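Ribulose bisphosphate carboxylase (Pyrococcus horikoshii, PDB 2D69) probably catalyses the carboxylation of ribulose 1,5-bisphosphate to two molecules of 3-phosphoglycerate, as a magnesium-dependent form III Rubisco in an archaeal AMP degradation pathway. Local coordinates at residues K71-E76 with I83-Y88; L120-P125 with L298-R303; F138-I143 with I340-P345; K205-R210 with A242-Q247. All coordinates share one frame; numbering follows the deposited sequence.

Contact 1 of 4, residues K71-E76 with I83-Y88; sequences KVFYLE and IAKIAY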
# COMPACT_ATOMS: atom_id res chain seq x y z
N LYS A 71 15.21 -21.67 41.38
CA LYS A 71 15.68 -22.46 42.52
C LYS A 71 17.04 -23.06 42.24
O LYS A 71 17.21 -23.76 41.24
CB LYS A 71 14.67 -23.56 42.84
CG LYS A 71 13.49 -23.10 43.72
CD LYS A 71 13.76 -23.14 45.25
CE LYS A 71 12.69 -22.36 46.08
NZ LYS A 71 12.27 -21.05 45.38
N VAL A 72 17.99 -22.84 43.14
CA VAL A 72 19.29 -23.51 43.06
C VAL A 72 19.11 -24.92 43.58
O VAL A 72 18.78 -25.10 44.74
CB VAL A 72 20.38 -22.82 43.93
CG1 VAL A 72 21.72 -23.55 43.75
CG2 VAL A 72 20.50 -21.34 43.59
N PHE A 73 19.33 -25.91 42.72
CA PHE A 73 19.11 -27.30 43.09
C PHE A 73 20.38 -28.18 43.14
O PHE A 73 20.35 -29.32 43.65
CB PHE A 73 18.05 -27.91 42.18
CG PHE A 73 18.51 -28.17 40.77
CD1 PHE A 73 19.10 -29.39 40.44
CD2 PHE A 73 18.33 -27.21 39.76
CE1 PHE A 73 19.52 -29.66 39.14
CE2 PHE A 73 18.73 -27.46 38.44
CZ PHE A 73 19.32 -28.69 38.13
N TYR A 74 21.47 -27.64 42.59
CA TYR A 74 22.79 -28.27 42.60
C TYR A 74 23.84 -27.23 42.94
O TYR A 74 23.85 -26.14 42.39
CB TYR A 74 23.07 -28.84 41.21
CG TYR A 74 24.45 -29.40 40.98
CD1 TYR A 74 24.65 -30.79 40.86
CD2 TYR A 74 25.55 -28.56 40.84
CE1 TYR A 74 25.90 -31.33 40.60
CE2 TYR A 74 26.81 -29.08 40.58
CZ TYR A 74 26.98 -30.47 40.47
OH TYR A 74 28.23 -31.00 40.23
N LEU A 75 24.75 -27.58 43.84
CA LEU A 75 25.82 -26.67 44.23
C LEU A 75 27.02 -27.46 44.73
O LEU A 75 26.94 -28.10 45.75
CB LEU A 75 25.34 -25.72 45.33
CG LEU A 75 26.44 -24.79 45.86
CD1 LEU A 75 26.96 -23.94 44.67
CD2 LEU A 75 25.97 -23.89 46.99
N GLU A 76 28.13 -27.41 44.01
CA GLU A 76 29.32 -28.18 44.38
C GLU A 76 30.59 -27.42 44.04
O GLU A 76 30.64 -26.63 43.12
CB GLU A 76 29.38 -29.55 43.68
CG GLU A 76 28.13 -30.42 43.80
CD GLU A 76 27.93 -31.06 45.17
OE1 GLU A 76 28.77 -30.87 46.09
OE2 GLU A 76 26.92 -31.77 45.33
N ILE A 83 30.16 -24.76 40.97
CA ILE A 83 29.14 -24.78 39.93
C ILE A 83 27.79 -24.82 40.63
O ILE A 83 27.66 -25.49 41.68
CB ILE A 83 29.37 -25.96 38.97
CG1 ILE A 83 30.54 -25.60 38.03
CG2 ILE A 83 28.13 -26.27 38.16
CD1 ILE A 83 30.99 -26.75 37.04
N ALA A 84 26.87 -23.97 40.18
CA ALA A 84 25.45 -24.09 40.51
C ALA A 84 24.64 -24.41 39.26
O ALA A 84 24.95 -23.91 38.19
CB ALA A 84 24.94 -22.82 41.12
N LYS A 85 23.62 -25.25 39.42
CA LYS A 85 22.61 -25.42 38.40
C LYS A 85 21.35 -24.86 39.00
O LYS A 85 21.03 -25.11 40.17
CB LYS A 85 22.42 -26.88 38.04
CG LYS A 85 23.69 -27.62 37.73
CD LYS A 85 23.40 -29.02 37.21
CE LYS A 85 24.66 -29.88 37.11
NZ LYS A 85 24.36 -31.34 36.96
N ILE A 86 20.63 -24.10 38.20
CA ILE A 86 19.47 -23.36 38.67
C ILE A 86 18.30 -23.65 37.74
O ILE A 86 18.49 -23.75 36.52
CB ILE A 86 19.75 -21.84 38.74
CG1 ILE A 86 20.99 -21.56 39.64
CG2 ILE A 86 18.51 -21.11 39.28
CD1 ILE A 86 21.42 -20.04 39.69
N ALA A 87 17.14 -23.84 38.35
CA ALA A 87 15.93 -24.19 37.63
C ALA A 87 14.95 -23.02 37.59
O ALA A 87 14.71 -22.39 38.61
CB ALA A 87 15.26 -25.39 38.27
N TYR A 88 14.38 -22.81 36.41
CA TYR A 88 13.53 -21.67 36.06
C TYR A 88 12.20 -22.13 35.49
O TYR A 88 12.17 -22.79 34.45
CB TYR A 88 14.21 -20.79 34.98
CG TYR A 88 15.51 -20.15 35.47
CD1 TYR A 88 15.53 -18.85 35.94
CD2 TYR A 88 16.71 -20.87 35.48
CE1 TYR A 88 16.70 -18.27 36.38
CE2 TYR A 88 17.87 -20.31 35.88
CZ TYR A 88 17.87 -19.01 36.36
OH TYR A 88 19.05 -18.49 36.80

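Contact 2 of 4, residues L120-P125 with L298-R303; sequences LLDFHP and LAKAAR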
# COMPACT_ATOMS: atom_id res chain seq x y z
N LEU A 120 28.37 -18.07 32.69
CA LEU A 120 27.27 -18.91 32.33
C LEU A 120 27.82 -20.01 31.44
O LEU A 120 28.33 -19.74 30.39
CB LEU A 120 26.23 -18.04 31.62
CG LEU A 120 25.04 -18.49 30.74
CD1 LEU A 120 24.85 -19.94 30.48
CD2 LEU A 120 23.77 -17.85 31.27
N LEU A 121 27.71 -21.26 31.89
CA LEU A 121 28.33 -22.40 31.24
C LEU A 121 27.48 -23.05 30.17
O LEU A 121 27.99 -23.44 29.13
CB LEU A 121 28.71 -23.45 32.26
CG LEU A 121 29.60 -22.99 33.37
CD1 LEU A 121 29.90 -24.16 34.35
CD2 LEU A 121 30.91 -22.39 32.78
N ASP A 122 26.19 -23.18 30.45
CA ASP A 122 25.25 -23.86 29.55
C ASP A 122 23.84 -23.61 30.05
O ASP A 122 23.62 -23.26 31.20
CB ASP A 122 25.52 -25.38 29.56
CG ASP A 122 25.06 -26.10 28.27
OD1 ASP A 122 24.50 -25.47 27.36
OD2 ASP A 122 25.23 -27.34 28.07
N PHE A 123 22.86 -23.82 29.18
CA PHE A 123 21.48 -23.78 29.56
C PHE A 123 20.76 -24.93 28.79
O PHE A 123 21.26 -25.46 27.75
CB PHE A 123 20.88 -22.38 29.34
CG PHE A 123 20.77 -21.99 27.87
CD1 PHE A 123 19.58 -22.09 27.22
CD2 PHE A 123 21.88 -21.51 27.19
CE1 PHE A 123 19.47 -21.70 25.87
CE2 PHE A 123 21.77 -21.16 25.80
CZ PHE A 123 20.59 -21.25 25.18
N HIS A 124 19.66 -25.39 29.37
CA HIS A 124 18.92 -26.51 28.81
C HIS A 124 17.44 -26.07 28.72
O HIS A 124 16.73 -26.02 29.72
CB HIS A 124 19.12 -27.78 29.70
CG HIS A 124 20.58 -28.06 30.01
ND1 HIS A 124 21.59 -27.84 29.10
CD2 HIS A 124 21.19 -28.48 31.13
CE1 HIS A 124 22.76 -28.11 29.65
NE2 HIS A 124 22.55 -28.50 30.88
N PRO A 125 16.98 -25.72 27.53
CA PRO A 125 15.56 -25.36 27.39
C PRO A 125 14.63 -26.55 27.35
O PRO A 125 14.87 -27.46 26.59
CB PRO A 125 15.54 -24.54 26.10
CG PRO A 125 16.73 -25.17 25.25
CD PRO A 125 17.74 -25.51 26.30
N LEU A 298 26.61 -19.53 23.73
CA LEU A 298 26.42 -18.66 22.59
C LEU A 298 26.02 -19.48 21.41
O LEU A 298 25.07 -19.16 20.73
CB LEU A 298 27.71 -17.95 22.26
CG LEU A 298 27.72 -16.59 21.62
CD1 LEU A 298 29.14 -15.99 21.76
CD2 LEU A 298 27.35 -16.70 20.16
N ALA A 299 26.75 -20.56 21.19
CA ALA A 299 26.49 -21.43 20.06
C ALA A 299 25.09 -22.06 20.13
O ALA A 299 24.45 -22.30 19.11
CB ALA A 299 27.54 -22.54 19.98
N LYS A 300 24.65 -22.38 21.35
CA LYS A 300 23.36 -23.01 21.55
C LYS A 300 22.25 -22.02 21.23
O LYS A 300 21.28 -22.34 20.57
CB LYS A 300 23.24 -23.51 23.00
CG LYS A 300 21.91 -24.11 23.39
CD LYS A 300 22.00 -24.88 24.69
CE LYS A 300 22.40 -26.36 24.55
NZ LYS A 300 22.67 -26.99 25.94
N ALA A 301 22.35 -20.82 21.77
CA ALA A 301 21.44 -19.75 21.37
C ALA A 301 21.40 -19.57 19.86
O ALA A 301 20.32 -19.46 19.26
CB ALA A 301 21.79 -18.46 22.06
N ALA A 302 22.57 -19.54 19.22
CA ALA A 302 22.61 -19.21 17.82
C ALA A 302 21.97 -20.35 17.00
O ALA A 302 21.32 -20.08 15.98
CB ALA A 302 24.08 -18.94 17.35
N ARG A 303 22.18 -21.61 17.43
CA ARG A 303 21.56 -22.76 16.76
C ARG A 303 20.03 -22.74 16.92
O ARG A 303 19.28 -23.07 16.00
CB ARG A 303 22.15 -24.05 17.30
CG ARG A 303 21.52 -25.29 16.70
CD ARG A 303 22.25 -26.58 16.96
NE ARG A 303 21.53 -27.66 16.34
CZ ARG A 303 21.56 -28.93 16.71
NH1 ARG A 303 22.32 -29.32 17.74
NH2 ARG A 303 20.83 -29.84 16.05
O HOH W 1 24.86 -29.07 25.77

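Contact 3 of 4, residues F138-I143 with I340-P345; sequences FGVQGI and IRPVFP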
# COMPACT_ATOMS: atom_id res chain seq x y z
N PHE A 138 18.26 -24.45 6.97
CA PHE A 138 18.94 -25.45 6.12
C PHE A 138 19.72 -26.49 6.94
O PHE A 138 19.53 -27.69 6.80
CB PHE A 138 19.81 -24.75 5.08
CG PHE A 138 19.04 -23.91 4.12
CD1 PHE A 138 18.47 -24.49 2.97
CD2 PHE A 138 18.84 -22.54 4.37
CE1 PHE A 138 17.74 -23.72 2.07
CE2 PHE A 138 18.11 -21.75 3.46
CZ PHE A 138 17.54 -22.36 2.31
N GLY A 139 20.55 -26.01 7.83
CA GLY A 139 21.52 -26.84 8.51
C GLY A 139 22.47 -27.54 7.58
O GLY A 139 22.57 -27.23 6.39
N VAL A 140 23.08 -28.59 8.11
CA VAL A 140 24.04 -29.39 7.38
C VAL A 140 23.44 -29.98 6.11
O VAL A 140 24.02 -29.83 5.02
CB VAL A 140 24.62 -30.50 8.31
CG1 VAL A 140 25.55 -31.47 7.53
CG2 VAL A 140 25.42 -29.86 9.46
N GLN A 141 22.29 -30.65 6.24
CA GLN A 141 21.73 -31.36 5.09
C GLN A 141 21.16 -30.41 4.07
O GLN A 141 21.34 -30.62 2.93
CB GLN A 141 20.71 -32.47 5.50
CG GLN A 141 21.41 -33.68 6.27
CD GLN A 141 22.75 -34.18 5.64
OE1 GLN A 141 22.82 -34.51 4.44
NE2 GLN A 141 23.80 -34.24 6.45
N GLY A 142 20.60 -29.29 4.49
CA GLY A 142 20.09 -28.32 3.53
C GLY A 142 21.18 -27.68 2.69
O GLY A 142 21.03 -27.54 1.47
N ILE A 143 22.29 -27.30 3.33
CA ILE A 143 23.42 -26.72 2.65
C ILE A 143 24.03 -27.74 1.77
O ILE A 143 24.33 -27.47 0.61
CB ILE A 143 24.43 -26.14 3.66
CG1 ILE A 143 23.90 -24.82 4.25
CG2 ILE A 143 25.83 -25.92 3.02
CD1 ILE A 143 24.51 -24.47 5.56
N ILE A 340 15.39 -29.13 15.95
CA ILE A 340 16.44 -28.20 15.56
C ILE A 340 17.49 -28.88 14.67
O ILE A 340 18.18 -29.80 15.08
CB ILE A 340 17.10 -27.63 16.75
CG1 ILE A 340 16.06 -27.00 17.71
CG2 ILE A 340 18.15 -26.63 16.36
CD1 ILE A 340 15.28 -25.83 17.20
N ARG A 341 17.59 -28.43 13.44
CA ARG A 341 18.53 -29.05 12.48
C ARG A 341 19.98 -28.85 12.92
O ARG A 341 20.30 -27.87 13.70
CB ARG A 341 18.28 -28.45 11.10
CG ARG A 341 17.11 -29.07 10.32
CD ARG A 341 16.78 -28.24 9.07
NE ARG A 341 15.53 -28.58 8.43
CZ ARG A 341 14.30 -28.11 8.75
NH1 ARG A 341 14.09 -27.21 9.71
NH2 ARG A 341 13.27 -28.54 8.06
N PRO A 342 20.87 -29.76 12.55
CA PRO A 342 22.30 -29.56 12.91
C PRO A 342 22.96 -28.43 12.10
O PRO A 342 22.58 -28.14 10.98
CB PRO A 342 22.94 -30.93 12.60
CG PRO A 342 22.07 -31.55 11.50
CD PRO A 342 20.66 -30.99 11.78
N VAL A 343 23.95 -27.81 12.71
CA VAL A 343 24.71 -26.64 12.24
C VAL A 343 26.14 -27.02 11.90
O VAL A 343 26.81 -27.71 12.69
CB VAL A 343 24.73 -25.58 13.37
CG1 VAL A 343 25.70 -24.42 13.07
CG2 VAL A 343 23.28 -25.10 13.70
N PHE A 344 26.63 -26.60 10.74
CA PHE A 344 28.05 -26.75 10.40
C PHE A 344 28.96 -25.97 11.31
O PHE A 344 28.85 -24.75 11.38
CB PHE A 344 28.34 -26.20 9.05
CG PHE A 344 28.23 -27.20 7.93
CD1 PHE A 344 27.35 -26.99 6.89
CD2 PHE A 344 29.09 -28.29 7.85
CE1 PHE A 344 27.25 -27.88 5.83
CE2 PHE A 344 29.00 -29.21 6.77
CZ PHE A 344 28.09 -28.98 5.77
N PRO A 345 29.91 -26.62 11.95
CA PRO A 345 31.04 -25.88 12.54
C PRO A 345 31.92 -25.35 11.41
O PRO A 345 32.06 -26.04 10.39
CB PRO A 345 31.80 -26.92 13.34
CG PRO A 345 30.95 -28.10 13.40
CD PRO A 345 30.06 -28.07 12.15

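Contact 4 of 4, residues K205-R210 with A242-Q247; sequences KLYRVR and ANEGGQ. With SO4 (sulfate ion), chain I.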
# COMPACT_ATOMS: atom_id res chain seq x y z
N LYS A 205 27.89 -7.45 -9.31
CA LYS A 205 29.04 -8.01 -10.03
C LYS A 205 29.38 -9.43 -9.64
O LYS A 205 29.58 -10.27 -10.49
CB LYS A 205 30.27 -7.11 -9.87
CG LYS A 205 31.55 -7.53 -10.58
CD LYS A 205 31.40 -7.52 -12.10
CE LYS A 205 32.72 -7.91 -12.75
NZ LYS A 205 32.64 -7.85 -14.28
N LEU A 206 29.45 -9.72 -8.35
CA LEU A 206 30.05 -10.98 -7.90
C LEU A 206 29.20 -12.19 -8.22
O LEU A 206 29.72 -13.28 -8.45
CB LEU A 206 30.36 -10.93 -6.42
CG LEU A 206 31.73 -10.42 -6.03
CD1 LEU A 206 32.76 -11.45 -6.34
CD2 LEU A 206 32.04 -9.07 -6.76
N TYR A 207 27.89 -12.01 -8.26
CA TYR A 207 26.98 -13.12 -8.57
C TYR A 207 27.02 -13.44 -10.05
O TYR A 207 26.78 -14.57 -10.45
CB TYR A 207 25.55 -12.85 -8.01
CG TYR A 207 25.53 -13.03 -6.49
CD1 TYR A 207 25.62 -11.95 -5.62
CD2 TYR A 207 25.52 -14.33 -5.91
CE1 TYR A 207 25.66 -12.14 -4.30
CE2 TYR A 207 25.55 -14.52 -4.58
CZ TYR A 207 25.65 -13.43 -3.76
OH TYR A 207 25.69 -13.53 -2.39
N ARG A 208 27.31 -12.44 -10.88
CA ARG A 208 27.59 -12.71 -12.29
C ARG A 208 28.86 -13.55 -12.49
O ARG A 208 28.88 -14.52 -13.24
CB ARG A 208 27.69 -11.41 -13.10
CG ARG A 208 26.39 -10.60 -13.09
CD ARG A 208 26.43 -9.28 -13.90
NE ARG A 208 26.61 -9.59 -15.32
CZ ARG A 208 27.77 -9.55 -15.98
NH1 ARG A 208 28.92 -9.19 -15.38
NH2 ARG A 208 27.79 -9.87 -17.29
N VAL A 209 29.91 -13.20 -11.78
CA VAL A 209 31.14 -13.97 -11.80
C VAL A 209 30.86 -15.38 -11.27
O VAL A 209 31.30 -16.39 -11.87
CB VAL A 209 32.20 -13.34 -10.88
CG1 VAL A 209 33.48 -14.24 -10.73
CG2 VAL A 209 32.58 -11.93 -11.34
N ARG A 210 30.13 -15.45 -10.15
CA ARG A 210 29.73 -16.69 -9.54
C ARG A 210 29.07 -17.58 -10.58
O ARG A 210 29.47 -18.75 -10.76
CB ARG A 210 28.74 -16.43 -8.38
CG ARG A 210 28.42 -17.60 -7.51
CD ARG A 210 27.41 -18.55 -8.11
NE ARG A 210 26.05 -18.04 -8.12
CZ ARG A 210 25.19 -18.05 -7.11
NH1 ARG A 210 25.51 -18.52 -5.90
NH2 ARG A 210 23.95 -17.58 -7.30
N ALA A 242 19.27 -12.25 -2.23
CA ALA A 242 18.26 -13.24 -2.69
C ALA A 242 17.83 -12.92 -4.11
O ALA A 242 17.70 -13.79 -4.99
CB ALA A 242 17.07 -13.24 -1.78
N ASN A 243 17.65 -11.63 -4.36
CA ASN A 243 17.28 -11.15 -5.67
C ASN A 243 18.26 -11.46 -6.75
O ASN A 243 17.89 -11.69 -7.89
CB ASN A 243 17.11 -9.64 -5.64
CG ASN A 243 15.82 -9.28 -6.10
OD1 ASN A 243 14.86 -9.22 -5.25
ND2 ASN A 243 15.65 -9.18 -7.46
N GLU A 244 19.52 -11.49 -6.38
CA GLU A 244 20.57 -11.81 -7.32
C GLU A 244 20.81 -13.32 -7.48
O GLU A 244 21.60 -13.71 -8.32
CB GLU A 244 21.86 -11.05 -6.95
CG GLU A 244 22.70 -10.58 -8.13
CD GLU A 244 22.02 -9.54 -9.02
OE1 GLU A 244 21.21 -8.75 -8.54
OE2 GLU A 244 22.32 -9.51 -10.21
N GLY A 245 20.10 -14.15 -6.72
CA GLY A 245 20.29 -15.59 -6.80
C GLY A 245 21.09 -16.18 -5.65
O GLY A 245 21.37 -17.36 -5.66
N GLY A 246 21.49 -15.40 -4.67
CA GLY A 246 22.29 -15.93 -3.59
C GLY A 246 21.49 -16.77 -2.62
O GLY A 246 20.29 -16.52 -2.41
N GLN A 247 22.16 -17.74 -2.00
CA GLN A 247 21.53 -18.56 -0.97
C GLN A 247 22.15 -18.45 0.40
O GLN A 247 21.78 -19.21 1.28
CB GLN A 247 21.43 -20.04 -1.38
CG GLN A 247 20.68 -20.24 -2.70
CD GLN A 247 20.47 -21.72 -3.15
OE1 GLN A 247 21.29 -22.25 -3.91
NE2 GLN A 247 19.33 -22.33 -2.77
S SO4 I . 31.91 -11.82 -15.26
O1 SO4 I . 32.00 -11.96 -16.71
O2 SO4 I . 32.96 -12.61 -14.63
O3 SO4 I . 32.03 -10.40 -14.91
O4 SO4 I . 30.61 -12.31 -14.84
O HOH W 2 22.90 -15.89 -9.44

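Contact 1 of 4, residues K71-E76 with I83-Y88
Tyr74 and Lys85 meet where two antiparallel strands of a beta hairpin pair in the N-terminal domain. Six backbone hydrogen bonds hold the strands, beginning with the reciprocal pair Lys71–Ala87 and finishing with Glu76–Ile83. Between them the register slips by one residue: Phe73 N bonds to Lys85 O at 3.2 Å and Lys85 N to Tyr74 O at 3.1 Å, a classic beta bulge that sets two residues, Phe73 and Tyr74, opposite the single Lys85.

The aromatic contacts gather round that lysine. Its chain, extended beyond CG, lies across the Tyr74 ring with CE over the ring centre, 3.8 Å from the centroid, a CH-pi contact; NZ follows over the same face at 4.2 Å from the centroid, a cation-pi contact. Phe73 brings CZ to 3.6 Å from Lys85 CB.

Apolar contacts line the other face of the sheet, where Val72 CG2 lies 4.0 Å from Ile86 CG1 and helix 39-49 packs on both residues. An alanine in place of Tyr74 would probably cost the Lys85 ammonium this cation-pi partner and leave CE and NZ freer to turn. The hairpin thus pairs an apolar face against a helix with a face where a lysine rests its charge on an aromatic ring.

Contact 2 of 4, residues L120-P125 with L298-R303
The Phe123 ring carries the Lys300 side chain on one face, with CD 4.0 Å from the ring centroid and offset toward the rim, while Ala301 N lies near the ring plane at its edge. Asp122 OD2 and Lys300 NZ both lie in the plane of the His124 ring, at its edge. This is a strand-on-helix contact between domains: strand 115-124 of the N-terminal sheet packs on helix 295-305 of the alpha/beta barrel.

Phe123 and Lys300 run alongside each other in opposing senses. The lysine chain turns about its CG–CD bond (chi3 -88°), which places CE; NZ lies beyond it. There NZ donates to Phe123 O at 2.8 Å and forms a salt bridge with Asp122 OD1, also at 2.8 Å, approaching on the syn side but 29° out of the carboxylate plane. A water accepts from Lys300 NZ and donates to Asp122 OD2. Three oxygens therefore grip this buried ammonium, and the Asp122 carboxylate is likely to favour the charged form of Lys300.

A methionine in place of Lys300 would probably leave the Asp122 carboxylate without its countercharge and Phe123 O without this donor. His124 NE2 bonds to Glu29 OE1 on the neighbouring strand. The closest carbon contact to the phenyl ring is Lys300 CG, 3.6 Å from Phe123 CZ.

Contact 3 of 4, residues F138-I143 with I340-P345
Phe138 touches Arg341 through its backbone, its carbonyl O lying 3.6 Å from Arg341 CD. The arginine runs extended from CG to NE past this carbonyl, and its guanidinium goes on to a salt bridge with Glu201 of a second subunit, placing the contact beside a subunit interface.

Gly139 comes next, with positive phi (58°) and its CA only 3.0 Å from Pro342 O. A side chain here would run into that carbonyl oxygen, so the close approach of the two backbones depends on its absence.

Val140 does most of the work. Its N-H bonds to Pro342 O at 2.9 Å, with the donor 36° above the carbonyl plane. CG1 stands anti to the backbone N (chi1 174°) and reaches Phe344 CZ at 4.0 Å, while CG2 sits over the centre of the same ring, 4.2 Å from its centroid, as a CH-pi contact. CG2 also touches Pro342 CB.

These contacts pack the first turn of helix 139-147 against the chain that enters strand 344-348, one of the eight parallel strands of the Rubisco alpha/beta barrel. Just ahead of the adjacent strand 309-311, the OD1 of Asp308 accepts hydrogen bonds from the backbone N of both Phe138 and Gly139.

A turn further on, Ile143 meets the rim of the Phe344 ring. CB lies in the ring plane at the edge, and CG2 approaches Phe344 CE1 to 3.7 Å.

Contact 4 of 4, residues K205-R210 with A242-Q247
Tyr207 and Arg210, one turn apart on helix 199-217, both point toward the end of helix 231-244 and meet it in different ways. The tyrosine crosses Glu244 obliquely, its CB 3.6 Å from Glu244 CG, with ring and carboxylate planes 45° apart. Farther out along the ring, Tyr207 CE2 comes to 3.7 Å from Gly246 CA.

The Tyr207 ring turns its edge to the face of the Arg210 guanidinium, CD2 standing over the middle of that face while Arg210 CZ stays in the ring plane. Bends at chi2 and chi3 fold the arginine chain on its way there. In the guanidinium plane, NH2 donates to Gly245 O at 3.1 Å, although the donor stands 74° above the plane of that carbonyl. The same nitrogen gives a second bond to a water at 2.9 Å, and the water donates to Glu244 O.

At Gly245 the chain leaves the helical path in a Schellman motif: its positive phi turns the backbone aside and presents its carbonyl to the arginine. The contact thereby joins two neighbouring helices on the outside of the barrel.

On another side of helix 199-217, a sulfate, probably from the crystallisation liquor, accepts a bond from Lys205 NZ. Arg210 NH1 pairs with Glu222 and Lys221 O beyond the contact. The arginine thus links the exit of one helix to a neighbouring acidic group, and its charge is likely to be balanced by Glu222.

Overall arrangement
From the N terminus, contact 1 comes first and closes a tight hairpin within the N-terminal domain. Contact 2 opens further along the same mixed sheet, where Ile83 CD1 of contact 1 touches Leu121 CD1, and closes only after 172 intervening residues, fastening that sheet to a helix of the barrel domain. Contact 3 opens inside this loop and closes beyond it, so the two cross; it joins helix 139-147 to the chain leading into barrel strand 344-348, and Arg303 NE approaches Arg341 O between them. Contact 4 is a short closure within the loops of both contacts 2 and 3, tying two outer barrel helices. Its centre lies about 50 Å from that of contact 1, on the opposite side of the chain's centre.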